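Local structure of FMN reductase [NAD(P)H] (Bacillus subtilis, 1ZCH) at residues 78-83 and 149-154. The protein reduces flavin mononucleotide with NADH or NADPH, and also reduces nitroaromatic compounds, quinones, chromates and azo dyes. Residues are numbered along the deposited sequence; the frame is centred on the assembly and turned at random.
Sequences LFCADF and LELPKY. With CA (calcium ion), chain C.
Leu78 has CG anti to its backbone N (chi1 178°), whereas Leu149 has CG anti to its carbonyl carbon. The two side chains cross at a slant and meet through one methyl each. Leu78 CD2 lies 3.4 Å from Leu149 CD1, a close approach for two methyl carbons. Leu151 adds a second apolar branch. Its CD1 is 4.1 Å from Cys80 SG and more loosely approaches Leu78 CD2. At the other end the backbones meet. Phe83 N donates a nearly straight hydrogen bond of 2.8 Å to Tyr154 O. The CB atoms of Phe83 and Tyr154 pack 4.0 Å apart. The Tyr154 ring extends away from the strand, with Lys153 CG over the centre of one face. Asp82 OD2 is hydrogen-bonded to Thr47 and to Tyr187 of the second subunit, while OD1 accepts from the backbone N of Asn84 and Arg85 at the start of helix 84-94. Glu150 OE1 binds a calcium ion at 2.2 Å, and water 1, water 2 and Asn189 of the second subunit also bind the metal. Glu150 is the C-prime residue of a Schellman motif ending helix 142-148. The loop then runs beside strand 75-82 and leads into strand 155-164, its antiparallel neighbour. This is buried core packing of the FMN-dependent nitroreductase fold, where a helix-to-strand connection covers the central sheet at the dimer interface.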
loop_
_atom_site.group_PDB
_atom_site.type_symbol
_atom_site.label_atom_id
_atom_site.label_comp_id
_atom_site.label_asym_id
_atom_site.label_seq_id
_atom_site.Cartn_x
_atom_site.Cartn_y
_atom_site.Cartn_z
ATOM N N LEU A 78 2.657 12.603 -6.277
ATOM C CA LEU A 78 3.529 11.482 -6.603
ATOM C C LEU A 78 3.946 10.806 -5.305
ATOM O O LEU A 78 4.576 11.426 -4.451
ATOM C CB LEU A 78 4.782 11.943 -7.353
ATOM C CG LEU A 78 5.735 10.782 -7.673
ATOM C CD1 LEU A 78 5.055 9.806 -8.620
ATOM C CD2 LEU A 78 7.017 11.318 -8.293
ATOM N N PHE A 79 3.567 9.541 -5.155
ATOM C CA PHE A 79 3.916 8.773 -3.966
ATOM C C PHE A 79 5.197 8.009 -4.266
ATOM O O PHE A 79 5.253 7.215 -5.209
ATOM C CB PHE A 79 2.780 7.807 -3.612
ATOM C CG PHE A 79 1.556 8.491 -3.077
ATOM C CD1 PHE A 79 1.317 8.545 -1.706
ATOM C CD2 PHE A 79 0.664 9.130 -3.940
ATOM C CE1 PHE A 79 0.207 9.229 -1.198
ATOM C CE2 PHE A 79 -0.446 9.815 -3.445
ATOM C CZ PHE A 79 -0.676 9.866 -2.073
ATOM N N CYS A 80 6.227 8.266 -3.467
ATOM C CA CYS A 80 7.528 7.630 -3.646
ATOM C C CYS A 80 7.963 6.867 -2.408
ATOM O O CYS A 80 7.687 7.288 -1.288
ATOM C CB CYS A 80 8.609 8.684 -3.918
ATOM S SG CYS A 80 8.261 9.867 -5.230
ATOM N N ALA A 81 8.641 5.744 -2.617
ATOM C CA ALA A 81 9.197 4.990 -1.503
ATOM C C ALA A 81 10.370 5.898 -1.135
ATOM O O ALA A 81 11.036 6.434 -2.028
ATOM C CB ALA A 81 9.701 3.634 -1.977
ATOM N N ASP A 82 10.634 6.080 0.155
ATOM C CA ASP A 82 11.712 6.974 0.566
ATOM C C ASP A 82 12.582 6.423 1.690
ATOM O O ASP A 82 12.112 6.229 2.813
ATOM C CB ASP A 82 11.115 8.321 1.008
ATOM C CG ASP A 82 12.174 9.394 1.255
ATOM O OD1 ASP A 82 13.219 9.094 1.871
ATOM O OD2 ASP A 82 11.948 10.553 0.850
ATOM N N PHE A 83 13.847 6.156 1.377
ATOM C CA PHE A 83 14.800 5.684 2.376
ATOM C C PHE A 83 15.927 6.715 2.463
ATOM O O PHE A 83 17.003 6.445 3.006
ATOM C CB PHE A 83 15.344 4.297 2.005
ATOM C CG PHE A 83 14.481 3.163 2.493
ATOM C CD1 PHE A 83 14.708 2.584 3.737
ATOM C CD2 PHE A 83 13.410 2.706 1.726
ATOM C CE1 PHE A 83 13.878 1.562 4.218
ATOM C CE2 PHE A 83 12.573 1.688 2.196
ATOM C CZ PHE A 83 12.808 1.117 3.443
ATOM N N LEU A 149 11.798 15.799 -10.973
ATOM C CA LEU A 149 11.390 16.145 -9.618
ATOM C C LEU A 149 12.522 16.134 -8.597
ATOM O O LEU A 149 12.288 16.297 -7.397
ATOM C CB LEU A 149 10.263 15.209 -9.177
ATOM C CG LEU A 149 9.055 15.237 -10.122
ATOM C CD1 LEU A 149 7.945 14.336 -9.587
ATOM C CD2 LEU A 149 8.555 16.671 -10.266
ATOM N N GLU A 150 13.745 15.943 -9.082
ATOM C CA GLU A 150 14.925 15.933 -8.230
ATOM C C GLU A 150 14.894 14.872 -7.136
ATOM O O GLU A 150 15.306 15.128 -6.004
ATOM C CB GLU A 150 15.121 17.318 -7.602
ATOM C CG GLU A 150 15.442 18.412 -8.615
ATOM C CD GLU A 150 15.524 19.794 -7.989
ATOM O OE1 GLU A 150 16.190 19.937 -6.944
ATOM O OE2 GLU A 150 14.931 20.741 -8.550
ATOM N N LEU A 151 14.408 13.680 -7.468
ATOM C CA LEU A 151 14.363 12.602 -6.487
ATOM C C LEU A 151 15.800 12.138 -6.279
ATOM O O LEU A 151 16.487 11.765 -7.231
ATOM C CB LEU A 151 13.494 11.447 -6.992
ATOM C CG LEU A 151 12.084 11.841 -7.452
ATOM C CD1 LEU A 151 11.301 10.586 -7.833
ATOM C CD2 LEU A 151 11.372 12.609 -6.346
ATOM N N PRO A 152 16.278 12.165 -5.027
ATOM C CA PRO A 152 17.650 11.746 -4.734
ATOM C C PRO A 152 17.799 10.237 -4.608
ATOM O O PRO A 152 16.831 9.485 -4.734
ATOM C CB PRO A 152 17.934 12.453 -3.416
ATOM C CG PRO A 152 16.611 12.278 -2.702
ATOM C CD PRO A 152 15.593 12.612 -3.798
ATOM N N LYS A 153 19.026 9.796 -4.362
ATOM C CA LYS A 153 19.290 8.377 -4.178
ATOM C C LYS A 153 18.426 7.900 -3.003
ATOM O O LYS A 153 18.171 8.661 -2.066
ATOM C CB LYS A 153 20.778 8.171 -3.875
ATOM C CG LYS A 153 21.216 6.727 -3.709
ATOM C CD LYS A 153 22.727 6.660 -3.524
ATOM C CE LYS A 153 23.220 5.239 -3.331
ATOM N NZ LYS A 153 24.707 5.217 -3.187
ATOM N N TYR A 154 17.970 6.651 -3.082
ATOM C CA TYR A 154 17.125 6.006 -2.068
ATOM C C TYR A 154 15.655 6.410 -2.122
ATOM O O TYR A 154 14.885 6.124 -1.205
ATOM C CB TYR A 154 17.686 6.241 -0.664
ATOM C CG TYR A 154 19.089 5.703 -0.512
ATOM C CD1 TYR A 154 19.369 4.357 -0.752
ATOM C CD2 TYR A 154 20.145 6.543 -0.165
ATOM C CE1 TYR A 154 20.667 3.863 -0.653
ATOM C CE2 TYR A 154 21.446 6.059 -0.062
ATOM C CZ TYR A 154 21.701 4.722 -0.306
ATOM O OH TYR A 154 22.986 4.245 -0.187
HETATM CA CA CA C . 16.653 20.857 -4.954
HETATM O O HOH W 1 16.170 18.671 -4.001
HETATM O O HOH W 2 14.166 21.060 -4.488
#